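Local atomic coordinates of BPH (Thiobacillus denitrificans, PDB entry 5OVS), a protein that forms a tetradecameric double ring homologous to the proteasome and probably hydrolyses peptide bonds with an N-terminal nucleophile. Residues Gly10-Ala16 with Gln182-Leu188; Leu71-Ile77 with Asn115-Phe120. All coordinates share one frame; numbering follows the deposited sequence.

Contact 1 of 2, residues Gly10-Ala16 with Gln182-Leu188; sequences GRIAIAA and QSFVMEL
Arg11 and Glu187 lie side by side on one face, near one end of an antiparallel strand pair. Strands 11-16 and 182-187 run at 162° to each other and form one edge of the four-stranded sheet that lies, in the proteasome-type fold, beneath helix 159-173. Outward along Arg11, CB lies near Met186 O, at 4.1 Å. The chain bends at chi2 (-94°), which turns CD and NE alongside the Glu187 carboxylate. CD comes 3.1 Å from Glu187 OE2. NE makes the salt bridge to the same oxygen, at 3.0 Å, with the guanidinium and carboxylate planes 58° apart. CG and CZ lie farther from OE2, at about equal distances. NH1 ends beside Val185 CG2 and has a long, weak ion pair with Asp158.

The face carrying Ile12, Ile14, Phe184 and Met186 is largely apolar, with Gln182 at its far end. Ile12 CD1 packs on Leu188 CD1 at 3.6 Å, the side chains crossing at about a right angle. Ile12 CG2 meets the Met186 methyl, CE, at 4.0 Å. Paired backbone bonds join Ile12 with Met186 (Ile12 N to Met186 O 2.7 Å), Ile14 with Phe184 and Ala16 with Gln182. Ser183 OG bonds to Glu160 and Arg164. The chemistry thus divides by face: Ala13, Ala15, Ser183 and Val185 turn to helix 159-173, while Ile14 and Met186 reach Tyr45 of the second sheet and Phe184 stacks on its ring.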
# COMPACT_ATOMS: atom_id res chain seq x y z
N GLY K 10 -52.73 19.31 8.51
CA GLY K 10 -53.60 18.39 7.75
C GLY K 10 -53.23 18.24 6.28
O GLY K 10 -54.00 17.67 5.50
N ARG K 11 -52.04 18.71 5.93
CA ARG K 11 -51.56 18.77 4.55
C ARG K 11 -50.19 18.12 4.49
O ARG K 11 -49.41 18.25 5.42
CB ARG K 11 -51.43 20.23 4.13
CG ARG K 11 -52.70 20.89 3.64
CD ARG K 11 -52.75 20.78 2.13
NE ARG K 11 -53.72 21.66 1.49
CZ ARG K 11 -53.42 22.77 0.82
NH1 ARG K 11 -52.16 23.21 0.69
NH2 ARG K 11 -54.41 23.48 0.28
N ILE K 12 -49.88 17.46 3.38
CA ILE K 12 -48.59 16.82 3.19
C ILE K 12 -47.97 17.37 1.92
O ILE K 12 -48.65 17.47 0.90
CB ILE K 12 -48.72 15.28 3.13
CG1 ILE K 12 -48.89 14.72 4.54
CG2 ILE K 12 -47.52 14.65 2.44
CD1 ILE K 12 -49.34 13.28 4.60
N ALA K 13 -46.70 17.76 1.99
CA ALA K 13 -45.99 18.26 0.82
C ALA K 13 -44.65 17.60 0.63
O ALA K 13 -44.09 17.02 1.56
CB ALA K 13 -45.82 19.76 0.90
N ILE K 14 -44.16 17.67 -0.60
CA ILE K 14 -42.90 17.05 -0.98
C ILE K 14 -42.28 17.89 -2.08
O ILE K 14 -42.98 18.38 -2.97
CB ILE K 14 -43.10 15.57 -1.40
CG1 ILE K 14 -41.75 14.88 -1.62
CG2 ILE K 14 -43.99 15.44 -2.63
CD1 ILE K 14 -41.85 13.38 -1.78
N ALA K 15 -40.96 18.12 -1.99
CA ALA K 15 -40.28 18.96 -2.98
C ALA K 15 -38.91 18.43 -3.37
O ALA K 15 -38.38 17.52 -2.75
CB ALA K 15 -40.17 20.39 -2.47
N ALA K 16 -38.36 19.00 -4.44
CA ALA K 16 -37.04 18.60 -4.91
C ALA K 16 -36.48 19.71 -5.78
O ALA K 16 -37.23 20.45 -6.41
CB ALA K 16 -37.10 17.31 -5.71
N GLN K 182 -39.37 21.90 -7.67
CA GLN K 182 -40.60 21.22 -8.02
C GLN K 182 -41.25 20.78 -6.73
O GLN K 182 -40.56 20.43 -5.78
CB GLN K 182 -40.26 20.00 -8.86
CG GLN K 182 -41.44 19.13 -9.25
CD GLN K 182 -41.02 17.75 -9.75
OE1 GLN K 182 -39.91 17.27 -9.48
NE2 GLN K 182 -41.93 17.10 -10.48
N SER K 183 -42.58 20.78 -6.67
CA SER K 183 -43.25 20.27 -5.48
C SER K 183 -44.66 19.75 -5.75
O SER K 183 -45.26 20.06 -6.75
CB SER K 183 -43.30 21.34 -4.41
OG SER K 183 -44.09 22.44 -4.81
N PHE K 184 -45.15 18.97 -4.81
CA PHE K 184 -46.52 18.48 -4.85
C PHE K 184 -47.09 18.59 -3.45
O PHE K 184 -46.34 18.54 -2.47
CB PHE K 184 -46.55 17.02 -5.30
CG PHE K 184 -46.11 16.83 -6.72
CD1 PHE K 184 -44.76 16.76 -7.03
CD2 PHE K 184 -47.03 16.71 -7.75
CE1 PHE K 184 -44.34 16.58 -8.34
CE2 PHE K 184 -46.61 16.52 -9.06
CZ PHE K 184 -45.26 16.46 -9.36
N VAL K 185 -48.41 18.75 -3.36
CA VAL K 185 -49.10 18.82 -2.09
C VAL K 185 -50.35 17.95 -2.14
O VAL K 185 -50.98 17.79 -3.19
CB VAL K 185 -49.44 20.29 -1.71
CG1 VAL K 185 -50.51 20.87 -2.61
CG2 VAL K 185 -49.84 20.40 -0.25
N MET K 186 -50.70 17.36 -1.00
CA MET K 186 -51.89 16.53 -0.88
C MET K 186 -52.46 16.60 0.52
O MET K 186 -51.80 17.09 1.45
CB MET K 186 -51.55 15.07 -1.23
CG MET K 186 -50.76 14.35 -0.15
SD MET K 186 -49.72 13.02 -0.79
CE MET K 186 -48.38 14.01 -1.46
N GLU K 187 -53.69 16.11 0.66
CA GLU K 187 -54.38 16.13 1.94
C GLU K 187 -53.96 14.93 2.79
O GLU K 187 -53.77 13.82 2.28
CB GLU K 187 -55.90 16.13 1.72
CG GLU K 187 -56.43 17.19 0.75
CD GLU K 187 -55.99 18.61 1.11
OE1 GLU K 187 -56.80 19.35 1.72
OE2 GLU K 187 -54.85 18.99 0.78
N LEU K 188 -53.77 15.17 4.09
CA LEU K 188 -53.57 14.10 5.06
C LEU K 188 -54.90 13.38 5.17
O LEU K 188 -55.94 14.01 5.36
CB LEU K 188 -53.19 14.70 6.40
CG LEU K 188 -52.95 13.75 7.57
CD1 LEU K 188 -51.66 12.98 7.37
CD2 LEU K 188 -52.90 14.53 8.88

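Contact 2 of 2, residues Leu71-Ile77 with Asn115-Phe120; sequences LDSVARI and NPRGIF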
# COMPACT_ATOMS: atom_id res chain seq x y z
N LEU K 71 -47.37 1.84 -0.22
CA LEU K 71 -46.20 2.44 0.44
C LEU K 71 -46.70 3.34 1.57
O LEU K 71 -46.34 4.51 1.62
CB LEU K 71 -45.40 3.26 -0.57
CG LEU K 71 -44.85 2.53 -1.80
CD1 LEU K 71 -44.34 3.50 -2.85
CD2 LEU K 71 -43.77 1.55 -1.39
N ASP K 72 -47.54 2.81 2.45
CA ASP K 72 -48.21 3.62 3.48
C ASP K 72 -48.02 3.11 4.90
O ASP K 72 -48.74 3.53 5.81
CB ASP K 72 -49.69 3.77 3.15
CG ASP K 72 -50.41 2.44 2.92
OD1 ASP K 72 -49.90 1.35 3.26
OD2 ASP K 72 -51.52 2.51 2.37
N SER K 73 -47.06 2.22 5.10
CA SER K 73 -46.55 1.93 6.44
C SER K 73 -45.05 1.61 6.38
O SER K 73 -44.53 1.25 5.32
CB SER K 73 -47.28 0.74 7.03
OG SER K 73 -46.71 -0.46 6.55
N VAL K 74 -44.38 1.72 7.52
CA VAL K 74 -42.95 1.41 7.63
C VAL K 74 -42.67 -0.05 7.20
O VAL K 74 -41.78 -0.30 6.37
CB VAL K 74 -42.44 1.68 9.07
CG1 VAL K 74 -41.09 1.03 9.33
CG2 VAL K 74 -42.36 3.17 9.32
N ALA K 75 -43.44 -0.99 7.73
CA ALA K 75 -43.27 -2.42 7.40
C ALA K 75 -43.53 -2.74 5.93
O ALA K 75 -42.88 -3.63 5.35
CB ALA K 75 -44.17 -3.28 8.28
N ARG K 76 -44.46 -2.02 5.31
CA ARG K 76 -44.76 -2.23 3.89
C ARG K 76 -43.68 -1.64 3.00
O ARG K 76 -43.34 -2.20 1.97
CB ARG K 76 -46.11 -1.64 3.51
CG ARG K 76 -47.28 -2.48 4.00
CD ARG K 76 -48.61 -1.77 3.76
NE ARG K 76 -49.72 -2.47 4.39
CZ ARG K 76 -50.97 -2.01 4.44
NH1 ARG K 76 -51.29 -0.83 3.90
NH2 ARG K 76 -51.92 -2.73 5.04
N ILE K 77 -43.17 -0.48 3.39
CA ILE K 77 -42.11 0.16 2.62
C ILE K 77 -40.83 -0.65 2.73
O ILE K 77 -40.13 -0.85 1.75
CB ILE K 77 -41.87 1.62 3.09
CG1 ILE K 77 -43.11 2.48 2.79
CG2 ILE K 77 -40.64 2.22 2.40
CD1 ILE K 77 -43.17 3.77 3.58
N ASN K 115 -47.45 10.24 0.89
CA ASN K 115 -48.81 9.86 0.49
C ASN K 115 -49.83 10.24 1.57
O ASN K 115 -49.45 10.55 2.70
CB ASN K 115 -48.89 8.38 0.12
CG ASN K 115 -48.70 7.45 1.30
OD1 ASN K 115 -49.53 7.39 2.21
ND2 ASN K 115 -47.63 6.68 1.27
N PRO K 116 -51.13 10.24 1.22
CA PRO K 116 -52.11 10.67 2.20
C PRO K 116 -51.96 10.05 3.60
O PRO K 116 -52.32 10.70 4.58
CB PRO K 116 -53.44 10.27 1.55
CG PRO K 116 -53.18 10.40 0.09
CD PRO K 116 -51.76 9.96 -0.09
N ARG K 117 -51.43 8.84 3.70
CA ARG K 117 -51.35 8.19 5.00
C ARG K 117 -50.07 8.47 5.81
O ARG K 117 -49.90 7.93 6.88
CB ARG K 117 -51.66 6.69 4.86
CG ARG K 117 -53.14 6.48 4.52
CD ARG K 117 -53.48 5.24 3.71
NE ARG K 117 -52.70 5.02 2.48
CZ ARG K 117 -52.80 5.74 1.36
NH1 ARG K 117 -53.64 6.77 1.27
NH2 ARG K 117 -52.04 5.42 0.32
N GLY K 118 -49.19 9.33 5.30
CA GLY K 118 -48.04 9.78 6.09
C GLY K 118 -46.86 10.19 5.24
O GLY K 118 -46.88 10.05 4.02
N ILE K 119 -45.81 10.68 5.89
CA ILE K 119 -44.56 10.98 5.21
C ILE K 119 -43.45 10.07 5.72
O ILE K 119 -43.30 9.84 6.92
CB ILE K 119 -44.18 12.45 5.34
CG1 ILE K 119 -44.12 12.90 6.80
CG2 ILE K 119 -45.19 13.30 4.58
CD1 ILE K 119 -43.29 14.15 6.99
N PHE K 120 -42.67 9.53 4.79
CA PHE K 120 -41.70 8.50 5.10
C PHE K 120 -40.39 8.75 4.37
O PHE K 120 -40.31 9.56 3.45
CB PHE K 120 -42.23 7.14 4.65
CG PHE K 120 -43.58 6.77 5.23
CD1 PHE K 120 -43.67 6.11 6.44
CD2 PHE K 120 -44.74 7.03 4.53
CE1 PHE K 120 -44.90 5.75 6.96
CE2 PHE K 120 -45.97 6.66 5.05
CZ PHE K 120 -46.05 6.02 6.26
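This is a packing and salt-bridge contact between the start of helix 74-91 and a beta hairpin turn. It joins an outer helix to the adjacent sheet of the proteasome-type alpha-beta-beta-alpha sandwich. The turn is a type I beta turn from Asn115 to Gly118, joining strands 111-115 and 118-122. Asn115 OD1 accepts from Arg117 N, 2.8 Å away, which makes an Asx turn.

Phe120 fills the apolar half. Ile77 CD1 sits over one face of its ring in a CH-pi contact, 3.8 Å from the centroid and 25° off the normal. With CG anti to the carbonyl carbon (chi1 -56°), the ring points to the loop before the helix, its CZ 3.7 Å from Asp72 O. Val74 CG2 lies more loosely by CD1 of the ring; the Val74 side chain also packs on Leu56 of a neighbouring subunit.

Asp72 fills the polar half. Its carboxylate is shared by two arginines. Arg76 NH1 meets OD1 on the syn side at 2.7 Å. That bond reaches from the residue before the N-cap into the first turn, where Ser73 OG caps Arg76 N. Arg117 has a second partner in Asp43, through NH2. With two cationic partners, Asp72 would be expected to stay ionised. A bond from Asn115 ND2 to Leu71 O is weak and doubtful; ND2 has another weak bond, to Ser44 OG. On the other oxygen of Asp72, Arg117 NE approaches OD2 from the anti side at 2.8 Å, and the carboxylate and guanidinium planes stand almost perpendicular, 88° apart.

In the fold
The centres of contacts 1 and 2 lie about 14 Å apart. Contact 1 joins strands of one sheet; contact 2 fixes a helix start to the hairpin of the other sheet. They touch where the sheets face each other. Ile12 CG2 packs on Ile119 CG2 at 3.4 Å, and Met186 SD lies 3.5 Å from Asn115 CA. Ile12 and Met186 thus extend the apolar face of contact 1 to the strand ends that frame the turn of contact 2. Along the chain, contact 2 is nested within the loop closed by contact 1. Together they run from helix 159-173, through both sheets, to helix 74-91.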